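Local coordinates for putative glucoamylase (Bacteroides uniformis, PDB 4GL3), which is a putative glucoamylase, probably a glycoside hydrolase that cleaves glucose-containing saccharides, though its substrate is not established, at residues N282-Y293 with P317-T325; E231-L239 with Y271-I281. All coordinates share one frame; numbering follows the deposited sequence. Where two conformers were deposited one is given.

Contact 1 of 2, residues N282-Y293 with P317-T325; sequences NRAYCIDNPKGY and PGNDRGVIT
Tyr-285 sends its hydroxyl to the carboxylate of Asp-320, OH donating to OD2 over 2.7 Å. The acceptor is met on its anti side, and the ring and carboxylate planes stand 80° apart. With CG anti to the backbone N (chi1 172°), the Tyr-285 ring leaves the helix toward 317-325 and slots between two prolines: Pro-317 CB lies 3.8 Å from the ring centroid in a CH-pi contact, while Pro-290 CD covers the opposite face. Tyr-293 takes backbone on its face instead: Gly-322 CA, with no side chain in the way, sits 3.4 Å from the centroid and only 2° off the ring normal, and Asp-320 OD2 lies at the ring's edge. Asp-320 is thus gripped at several atoms: OD2 also accepts from a water held by Asn-289 OD1 and Lys-291 N, OD1 bonds Tyr-296 OH, and the backbone O receives Lys-291 NZ at 2.8 Å, nearly in line with the carbonyl. Asn-289 OD1 accepts from Tyr-293 N, and its ND2 donates to Tyr-293 O. The geometry is that of a helix terminus: Asn-289 leaves the helix with positive phi and opens a type I beta turn to Gly-292; Tyr-285 before this turn, Lys-291 within it and Tyr-293 just after fasten the 317-325 loop.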
loop_
_atom_site.group_PDB
_atom_site.type_symbol
_atom_site.label_atom_id
_atom_site.label_comp_id
_atom_site.label_asym_id
_atom_site.label_seq_id
_atom_site.Cartn_x
_atom_site.Cartn_y
_atom_site.Cartn_z
ATOM N N ASN A 282 0.749 12.261 13.711
ATOM C CA ASN A 282 -0.127 12.786 12.644
ATOM C C ASN A 282 -1.468 13.247 13.245
ATOM O O ASN A 282 -1.947 14.379 13.025
ATOM C CB ASN A 282 -0.272 11.681 11.576
ATOM C CG ASN A 282 -0.846 12.172 10.271
ATOM O OD1 ASN A 282 -2.069 12.350 10.160
ATOM N ND2 ASN A 282 0.023 12.350 9.243
ATOM N N ARG A 283 -2.028 12.397 14.102
ATOM C CA ARG A 283 -3.220 12.760 14.846
ATOM C C ARG A 283 -3.011 13.962 15.756
ATOM O O ARG A 283 -3.860 14.853 15.798
ATOM C CB ARG A 283 -3.740 11.569 15.659
ATOM C CG ARG A 283 -4.930 11.901 16.529
ATOM C CD ARG A 283 -5.386 10.685 17.328
ATOM N NE ARG A 283 -6.489 10.967 18.245
ATOM C CZ ARG A 283 -6.328 11.382 19.500
ATOM N NH1 ARG A 283 -5.116 11.582 19.986
ATOM N NH2 ARG A 283 -7.370 11.590 20.277
ATOM N N ALA A 284 -1.914 13.985 16.518
ATOM C CA ALA A 284 -1.649 15.106 17.435
ATOM C C ALA A 284 -1.515 16.412 16.651
ATOM O O ALA A 284 -1.996 17.461 17.107
ATOM C CB ALA A 284 -0.406 14.874 18.326
ATOM N N TYR A 285 -0.877 16.356 15.475
ATOM C CA TYR A 285 -0.779 17.541 14.633
ATOM C C TYR A 285 -2.195 18.067 14.321
ATOM O O TYR A 285 -2.466 19.278 14.433
ATOM C CB TYR A 285 0.017 17.311 13.341
ATOM C CG TYR A 285 -0.068 18.500 12.410
ATOM C CD1 TYR A 285 0.797 19.562 12.534
ATOM C CD2 TYR A 285 -1.078 18.594 11.482
ATOM C CE1 TYR A 285 0.714 20.667 11.703
ATOM C CE2 TYR A 285 -1.201 19.697 10.670
ATOM C CZ TYR A 285 -0.297 20.728 10.774
ATOM O OH TYR A 285 -0.435 21.830 9.976
ATOM N N CYS A 286 -3.093 17.158 13.973
ATOM C CA CYS A 286 -4.431 17.563 13.578
ATOM C C CYS A 286 -5.192 18.158 14.728
ATOM O O CYS A 286 -5.945 19.145 14.552
ATOM C CB CYS A 286 -5.163 16.383 12.934
ATOM S SG CYS A 286 -4.452 15.891 11.314
ATOM N N ILE A 287 -4.985 17.599 15.919
ATOM C CA ILE A 287 -5.632 18.133 17.111
ATOM C C ILE A 287 -5.044 19.497 17.445
ATOM O O ILE A 287 -5.779 20.411 17.771
ATOM C CB ILE A 287 -5.530 17.171 18.325
ATOM C CG1 ILE A 287 -6.306 15.876 18.026
ATOM C CG2 ILE A 287 -6.021 17.843 19.609
ATOM C CD1 ILE A 287 -6.054 14.769 19.028
ATOM N N ASP A 288 -3.722 19.643 17.355
ATOM C CA ASP A 288 -3.097 20.961 17.534
ATOM C C ASP A 288 -3.674 21.989 16.540
ATOM O O ASP A 288 -3.958 23.108 16.918
ATOM C CB ASP A 288 -1.575 20.880 17.353
ATOM C CG ASP A 288 -0.877 22.165 17.767
ATOM O OD1 ASP A 288 -1.200 22.691 18.838
ATOM O OD2 ASP A 288 -0.020 22.652 17.017
ATOM N N ASN A 289 -3.855 21.580 15.276
ATOM C CA ASN A 289 -4.445 22.426 14.225
ATOM C C ASN A 289 -3.793 23.804 14.158
ATOM O O ASN A 289 -4.464 24.825 14.277
ATOM C CB ASN A 289 -5.955 22.570 14.442
ATOM C CG ASN A 289 -6.678 23.164 13.236
ATOM O OD1 ASN A 289 -6.172 23.185 12.118
ATOM N ND2 ASN A 289 -7.881 23.629 13.469
ATOM N N PRO A 290 -2.471 23.843 13.987
ATOM C CA PRO A 290 -1.815 25.154 14.075
ATOM C C PRO A 290 -2.249 26.138 12.987
ATOM O O PRO A 290 -2.186 27.325 13.223
ATOM C CB PRO A 290 -0.327 24.830 13.948
ATOM C CG PRO A 290 -0.255 23.475 13.324
ATOM C CD PRO A 290 -1.538 22.753 13.663
ATOM N N LYS A 291 -2.697 25.673 11.819
ATOM C CA LYS A 291 -3.141 26.597 10.756
ATOM C C LYS A 291 -4.605 27.021 10.886
ATOM O O LYS A 291 -5.087 27.868 10.120
ATOM C CB LYS A 291 -2.886 25.992 9.384
ATOM C CG LYS A 291 -1.397 25.825 9.111
ATOM C CD LYS A 291 -1.096 25.270 7.731
ATOM C CE LYS A 291 -1.292 26.312 6.650
ATOM N NZ LYS A 291 -0.916 25.743 5.329
ATOM N N GLY A 292 -5.304 26.440 11.861
ATOM C CA GLY A 292 -6.682 26.803 12.176
ATOM C C GLY A 292 -7.716 26.363 11.149
ATOM O O GLY A 292 -8.680 27.059 10.926
ATOM N N TYR A 293 -7.528 25.219 10.497
ATOM C CA TYR A 293 -8.526 24.754 9.543
ATOM C C TYR A 293 -9.824 24.357 10.237
ATOM O O TYR A 293 -9.814 24.020 11.419
ATOM C CB TYR A 293 -7.983 23.599 8.752
ATOM C CG TYR A 293 -6.929 24.024 7.758
ATOM C CD1 TYR A 293 -7.240 24.903 6.724
ATOM C CD2 TYR A 293 -5.633 23.565 7.853
ATOM C CE1 TYR A 293 -6.285 25.299 5.806
ATOM C CE2 TYR A 293 -4.678 23.942 6.927
ATOM C CZ TYR A 293 -5.012 24.821 5.915
ATOM O OH TYR A 293 -4.086 25.178 4.978
ATOM N N PRO A 317 1.891 16.788 8.043
ATOM C CA PRO A 317 2.056 17.953 8.932
ATOM C C PRO A 317 3.046 19.027 8.438
ATOM O O PRO A 317 3.023 20.129 8.960
ATOM C CB PRO A 317 2.568 17.324 10.229
ATOM C CG PRO A 317 2.006 15.929 10.206
ATOM C CD PRO A 317 2.020 15.512 8.772
ATOM N N GLY A 318 3.913 18.703 7.488
ATOM C CA GLY A 318 4.761 19.714 6.821
ATOM C C GLY A 318 4.242 20.209 5.470
ATOM O O GLY A 318 4.927 20.961 4.791
ATOM N N ASN A 319 3.031 19.786 5.088
ATOM C CA ASN A 319 2.370 20.194 3.848
ATOM C C ASN A 319 0.859 20.043 4.052
ATOM O O ASN A 319 0.200 19.133 3.488
ATOM C CB ASN A 319 2.832 19.332 2.684
ATOM C CG ASN A 319 2.153 19.694 1.369
ATOM O OD1 ASN A 319 1.800 20.835 1.145
ATOM N ND2 ASN A 319 1.967 18.706 0.503
ATOM N N ASP A 320 0.339 20.916 4.897
ATOM C CA ASP A 320 -1.032 20.868 5.348
ATOM C C ASP A 320 -1.791 21.935 4.583
ATOM O O ASP A 320 -1.533 23.106 4.774
ATOM C CB ASP A 320 -1.077 21.145 6.839
ATOM C CG ASP A 320 -2.495 21.142 7.407
ATOM O OD1 ASP A 320 -3.434 20.594 6.788
ATOM O OD2 ASP A 320 -2.658 21.702 8.503
ATOM N N ARG A 321 -2.726 21.504 3.732
ATOM C CA ARG A 321 -3.464 22.383 2.822
ATOM C C ARG A 321 -4.955 22.421 3.137
ATOM O O ARG A 321 -5.754 22.893 2.323
ATOM C CB ARG A 321 -3.275 21.899 1.382
ATOM C CG ARG A 321 -1.851 21.471 1.052
ATOM C CD ARG A 321 -1.519 21.582 -0.419
ATOM N NE ARG A 321 -0.079 21.716 -0.586
ATOM C CZ ARG A 321 0.528 21.969 -1.736
ATOM N NH1 ARG A 321 -0.176 22.133 -2.839
ATOM N NH2 ARG A 321 1.843 22.025 -1.781
ATOM N N GLY A 322 -5.336 21.891 4.303
ATOM C CA GLY A 322 -6.750 21.885 4.768
ATOM C C GLY A 322 -7.543 20.635 4.387
ATOM O O GLY A 322 -8.745 20.580 4.632
ATOM N N VAL A 323 -6.858 19.650 3.795
ATOM C CA VAL A 323 -7.443 18.433 3.228
ATOM C C VAL A 323 -7.202 17.273 4.215
ATOM O O VAL A 323 -6.067 16.977 4.578
ATOM C CB VAL A 323 -6.814 18.106 1.842
ATOM C CG1 VAL A 323 -7.344 16.782 1.261
ATOM C CG2 VAL A 323 -7.022 19.284 0.865
ATOM N N ILE A 324 -8.293 16.687 4.698
ATOM C CA ILE A 324 -8.274 15.441 5.472
ATOM C C ILE A 324 -8.612 14.296 4.502
ATOM O O ILE A 324 -9.495 14.414 3.636
ATOM C CB ILE A 324 -9.267 15.519 6.676
ATOM C CG1 ILE A 324 -8.820 16.595 7.678
ATOM C CG2 ILE A 324 -9.424 14.148 7.379
ATOM C CD1 ILE A 324 -7.618 16.298 8.568
ATOM N N THR A 325 -7.876 13.202 4.616
ATOM C CA THR A 325 -7.953 12.133 3.683
ATOM C C THR A 325 -8.270 10.819 4.471
ATOM O O THR A 325 -7.427 10.336 5.260
ATOM C CB THR A 325 -6.594 11.970 2.967
ATOM O OG1 THR A 325 -6.236 13.170 2.257
ATOM C CG2 THR A 325 -6.627 10.770 2.076
HETATM O O HOH W 1 -3.697 23.006 10.902
#

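Contact 2 of 2, residues E231-L239 with Y271-I281; sequences EYYGIKLPL and YEEQMKAHTLI
Gln-274 and Leu-239 are joined by a pair of hydrogen bonds, side-chain amide to backbone. Leu-239 N donates to Gln-274 OE1 at 2.8 Å, and Gln-274 NE2 returns a bond to Leu-239 O at 2.9 Å. Neither is ideal: the first donor is tilted 32° from the amide carbonyl plane, and NE2 approaches from above the Leu-239 carbonyl plane. The bend at chi2 (65°) brings the amide to the backbone of Leu-239, where OE1 also lies 3.2 Å from Pro-238 CD. Cutting Gln-274 back to an alanine is likely to leave the N and O of Leu-239 without these mates and open a gap beside Pro-238 and Leu-237 CD1.

The charged contact is looser. Lys-236 NZ and Glu-273 OE2 form a salt bridge at 3.6 Å, the two side chains crossing at about a right angle, and a water donates to Glu-273 OE2.

Apolar packing fills the rest. Ala-277 CB meets Ile-235 CG2 and makes a close van der Waals contact with the strand backbone, 3.3 Å from Lys-236 O, its small size letting the strand come near. Ile-281 points CD1 at Leu-237 CB (3.7 Å) and CG2 at Tyr-232 CB; the Ile-281 and Ile-235 side chains slide past each other in opposite directions, CG1 of the first against CB of the second. At the N-terminal end of the helix, Leu-239 CD1 rests against Tyr-271 CE1.

Strand 235-239 passes the helix at 7.5 Å between axes, their directions 125° apart. It pairs antiparallel with strand 227-232 through a type I' turn from Tyr-232 to Ile-235, so a two-stranded hairpin packs on helix 271-288. Tyr-233, on that turn, reaches on to Ala-284 and Tyr-285, while His-278 NE2 bonds Gly-247 O in a neighbouring loop.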
loop_
_atom_site.group_PDB
_atom_site.type_symbol
_atom_site.label_atom_id
_atom_site.label_comp_id
_atom_site.label_asym_id
_atom_site.label_seq_id
_atom_site.Cartn_x
_atom_site.Cartn_y
_atom_site.Cartn_z
ATOM N N GLU A 231 11.451 14.185 19.145
ATOM C CA GLU A 231 10.177 14.132 19.838
ATOM C C GLU A 231 9.189 15.136 19.206
ATOM O O GLU A 231 9.537 16.277 18.926
ATOM C CB GLU A 231 10.433 14.476 21.301
ATOM C CG GLU A 231 9.360 14.037 22.256
ATOM C CD GLU A 231 9.795 14.263 23.692
ATOM O OE1 GLU A 231 10.680 13.505 24.133
ATOM O OE2 GLU A 231 9.284 15.201 24.354
ATOM N N TYR A 232 7.963 14.695 18.966
ATOM C CA TYR A 232 6.911 15.552 18.451
ATOM C C TYR A 232 5.677 15.366 19.350
ATOM O O TYR A 232 5.209 14.233 19.525
ATOM C CB TYR A 232 6.593 15.164 17.015
ATOM C CG TYR A 232 7.777 15.143 16.055
ATOM C CD1 TYR A 232 8.605 14.007 15.953
ATOM C CD2 TYR A 232 8.072 16.231 15.242
ATOM C CE1 TYR A 232 9.665 13.952 15.074
ATOM C CE2 TYR A 232 9.164 16.189 14.358
ATOM C CZ TYR A 232 9.957 15.052 14.275
ATOM O OH TYR A 232 11.056 14.979 13.402
ATOM N N TYR A 233 5.190 16.450 19.948
ATOM C CA TYR A 233 4.056 16.366 20.903
ATOM C C TYR A 233 4.332 15.272 21.954
ATOM O O TYR A 233 3.462 14.470 22.290
ATOM C CB TYR A 233 2.730 16.087 20.168
ATOM C CG TYR A 233 2.493 16.975 18.971
ATOM C CD1 TYR A 233 2.020 18.297 19.112
ATOM C CD2 TYR A 233 2.790 16.529 17.717
ATOM C CE1 TYR A 233 1.835 19.114 17.996
ATOM C CE2 TYR A 233 2.605 17.328 16.603
ATOM C CZ TYR A 233 2.141 18.616 16.757
ATOM O OH TYR A 233 1.996 19.355 15.628
ATOM N N GLY A 234 5.565 15.215 22.449
ATOM C CA GLY A 234 5.914 14.260 23.499
ATOM C C GLY A 234 6.116 12.833 23.007
ATOM O O GLY A 234 6.354 11.959 23.803
ATOM N N ILE A 235 6.050 12.589 21.705
ATOM C CA ILE A 235 6.220 11.221 21.160
ATOM C C ILE A 235 7.518 11.075 20.344
ATOM O O ILE A 235 7.767 11.826 19.401
ATOM C CB ILE A 235 4.998 10.825 20.296
ATOM C CG1 ILE A 235 3.680 10.980 21.115
ATOM C CG2 ILE A 235 5.132 9.401 19.771
ATOM C CD1 ILE A 235 2.429 11.248 20.290
ATOM N N LYS A 236 8.308 10.063 20.682
ATOM C CA LYS A 236 9.569 9.805 20.040
ATOM C C LYS A 236 9.265 9.106 18.708
ATOM O O LYS A 236 8.576 8.076 18.694
ATOM C CB LYS A 236 10.423 8.916 20.955
ATOM C CG LYS A 236 11.931 8.998 20.724
ATOM C CD LYS A 236 12.656 7.665 20.965
ATOM C CE LYS A 236 12.568 6.753 19.741
ATOM N NZ LYS A 236 13.183 5.406 19.930
ATOM N N LEU A 237 9.756 9.663 17.592
ATOM C CA LEU A 237 9.585 9.072 16.262
ATOM C C LEU A 237 10.913 8.458 15.780
ATOM O O LEU A 237 11.845 9.211 15.450
ATOM C CB LEU A 237 9.118 10.158 15.259
ATOM C CG LEU A 237 8.860 9.762 13.802
ATOM C CD1 LEU A 237 7.739 8.725 13.672
ATOM C CD2 LEU A 237 8.561 11.016 12.972
ATOM N N PRO A 238 11.024 7.104 15.736
ATOM C CA PRO A 238 12.338 6.489 15.400
ATOM C C PRO A 238 12.915 6.908 14.054
ATOM O O PRO A 238 14.101 7.238 13.969
ATOM C CB PRO A 238 12.051 4.981 15.430
ATOM C CG PRO A 238 10.886 4.843 16.392
ATOM C CD PRO A 238 10.049 6.096 16.209
ATOM N N LEU A 239 12.067 6.920 13.038
ATOM C CA LEU A 239 12.472 7.129 11.656
ATOM C C LEU A 239 11.583 8.158 10.909
ATOM O O LEU A 239 10.424 8.422 11.277
ATOM C CB LEU A 239 12.429 5.798 10.886
ATOM C CG LEU A 239 13.205 4.555 11.413
ATOM C CD1 LEU A 239 12.840 3.314 10.574
ATOM C CD2 LEU A 239 14.709 4.823 11.442
ATOM N N TYR A 271 9.706 -1.536 14.614
ATOM C CA TYR A 271 8.767 -1.048 13.608
ATOM C C TYR A 271 7.366 -0.884 14.144
ATOM O O TYR A 271 6.615 -0.047 13.647
ATOM C CB TYR A 271 8.815 -1.874 12.330
ATOM C CG TYR A 271 10.109 -1.564 11.607
ATOM C CD1 TYR A 271 10.236 -0.418 10.839
ATOM C CD2 TYR A 271 11.245 -2.357 11.786
ATOM C CE1 TYR A 271 11.448 -0.076 10.239
ATOM C CE2 TYR A 271 12.452 -2.031 11.171
ATOM C CZ TYR A 271 12.549 -0.881 10.409
ATOM O OH TYR A 271 13.759 -0.541 9.826
ATOM N N GLU A 272 7.018 -1.630 15.182
ATOM C CA GLU A 272 5.734 -1.430 15.823
ATOM C C GLU A 272 5.672 -0.031 16.473
ATOM O O GLU A 272 4.653 0.667 16.376
ATOM C CB GLU A 272 5.481 -2.503 16.882
ATOM C CG GLU A 272 4.071 -2.462 17.452
ATOM C CD GLU A 272 3.763 -3.671 18.352
ATOM O OE1 GLU A 272 4.639 -4.557 18.554
ATOM O OE2 GLU A 272 2.638 -3.724 18.851
ATOM N N GLU A 273 6.741 0.341 17.160
ATOM C CA GLU A 273 6.877 1.680 17.720
ATOM C C GLU A 273 6.801 2.735 16.600
ATOM O O GLU A 273 6.126 3.743 16.748
ATOM C CB GLU A 273 8.203 1.817 18.469
ATOM C CG GLU A 273 8.304 3.090 19.291
ATOM C CD GLU A 273 9.712 3.385 19.854
ATOM O OE1 GLU A 273 10.701 2.647 19.578
ATOM O OE2 GLU A 273 9.836 4.400 20.586
ATOM N N GLN A 274 7.478 2.496 15.476
ATOM C CA GLN A 274 7.485 3.454 14.377
ATOM C C GLN A 274 6.049 3.740 13.906
ATOM O O GLN A 274 5.670 4.920 13.710
ATOM C CB GLN A 274 8.321 2.941 13.180
ATOM C CG GLN A 274 8.271 3.842 11.923
ATOM C CD GLN A 274 8.895 5.225 12.125
ATOM O OE1 GLN A 274 9.664 5.439 13.076
ATOM N NE2 GLN A 274 8.592 6.168 11.212
HETATM N N MSE A 275 5.266 2.671 13.697
HETATM C CA MSE A 275 3.944 2.820 13.058
HETATM C C MSE A 275 2.993 3.536 14.036
HETATM O O MSE A 275 2.238 4.434 13.637
HETATM C CB MSE A 275 3.338 1.488 12.629
HETATM C CG MSE A 275 4.135 0.676 11.664
HETATM SE SE MSE A 275 4.915 1.702 10.253
HETATM C CE MSE A 275 6.667 0.835 10.182
ATOM N N LYS A 276 3.068 3.166 15.311
ATOM C CA LYS A 276 2.287 3.824 16.350
ATOM C C LYS A 276 2.673 5.277 16.528
ATOM O O LYS A 276 1.805 6.131 16.593
ATOM C CB LYS A 276 2.399 3.093 17.694
ATOM C CG LYS A 276 1.765 1.714 17.629
ATOM C CD LYS A 276 1.576 1.045 18.995
ATOM C CE LYS A 276 0.711 -0.212 18.827
ATOM N NZ LYS A 276 1.123 -1.285 19.767
ATOM N N ALA A 277 3.972 5.556 16.603
ATOM C CA ALA A 277 4.472 6.928 16.787
ATOM C C ALA A 277 4.016 7.805 15.637
ATOM O O ALA A 277 3.478 8.881 15.849
ATOM C CB ALA A 277 6.014 6.968 16.921
ATOM N N HIS A 278 4.233 7.354 14.415
ATOM C CA HIS A 278 3.850 8.151 13.256
ATOM C C HIS A 278 2.343 8.437 13.234
ATOM O O HIS A 278 1.916 9.573 13.002
ATOM C CB HIS A 278 4.277 7.448 11.995
ATOM C CG HIS A 278 4.175 8.284 10.756
ATOM N ND1 HIS A 278 4.601 7.820 9.529
ATOM C CD2 HIS A 278 3.704 9.541 10.543
ATOM C CE1 HIS A 278 4.387 8.750 8.615
ATOM N NE2 HIS A 278 3.847 9.803 9.200
ATOM N N THR A 279 1.544 7.405 13.472
ATOM C CA THR A 279 0.086 7.587 13.544
ATOM C C THR A 279 -0.334 8.599 14.603
ATOM O O THR A 279 -1.178 9.464 14.356
ATOM C CB THR A 279 -0.594 6.226 13.764
ATOM O OG1 THR A 279 -0.240 5.346 12.687
ATOM C CG2 THR A 279 -2.136 6.350 13.922
ATOM N N LEU A 280 0.259 8.521 15.783
ATOM C CA LEU A 280 -0.206 9.372 16.913
ATOM C C LEU A 280 0.290 10.797 16.750
ATOM O O LEU A 280 -0.387 11.737 17.089
ATOM C CB LEU A 280 0.226 8.785 18.261
ATOM C CG LEU A 280 -0.514 7.492 18.647
ATOM C CD1 LEU A 280 -0.207 7.074 20.077
ATOM C CD2 LEU A 280 -2.018 7.682 18.483
ATOM N N ILE A 281 1.479 10.957 16.188
ATOM C CA ILE A 281 1.990 12.282 15.840
ATOM C C ILE A 281 1.124 12.986 14.762
ATOM O O ILE A 281 0.809 14.165 14.896
ATOM C CB ILE A 281 3.467 12.187 15.425
ATOM C CG1 ILE A 281 4.330 11.877 16.667
ATOM C CG2 ILE A 281 3.921 13.463 14.711
ATOM C CD1 ILE A 281 5.726 11.325 16.302
HETATM O O HOH W 2 7.790 6.396 20.419
#

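In the fold
Both contacts use helix 271-288 and follow one another along it: contact 2 takes the part up to Ile-281, contact 1 its C-terminal end and the turn beyond. Their centres lie 16 Å apart, and Tyr-233 of the hairpin bridges them, its OH 3.3 Å from Tyr-285 CD1. Both are largely buried with exposed margins. In contact 2 a hairpin meets the helix flank, chiefly through aliphatic side chains, with a buried side-chain amide paired with the strand backbone and a peripheral salt bridge. Contact 1 buries less surface, 454 against 645 Å², and joins irregular backbone to a helix end; there aromatic rings, a carboxylate and a water supply the chemistry.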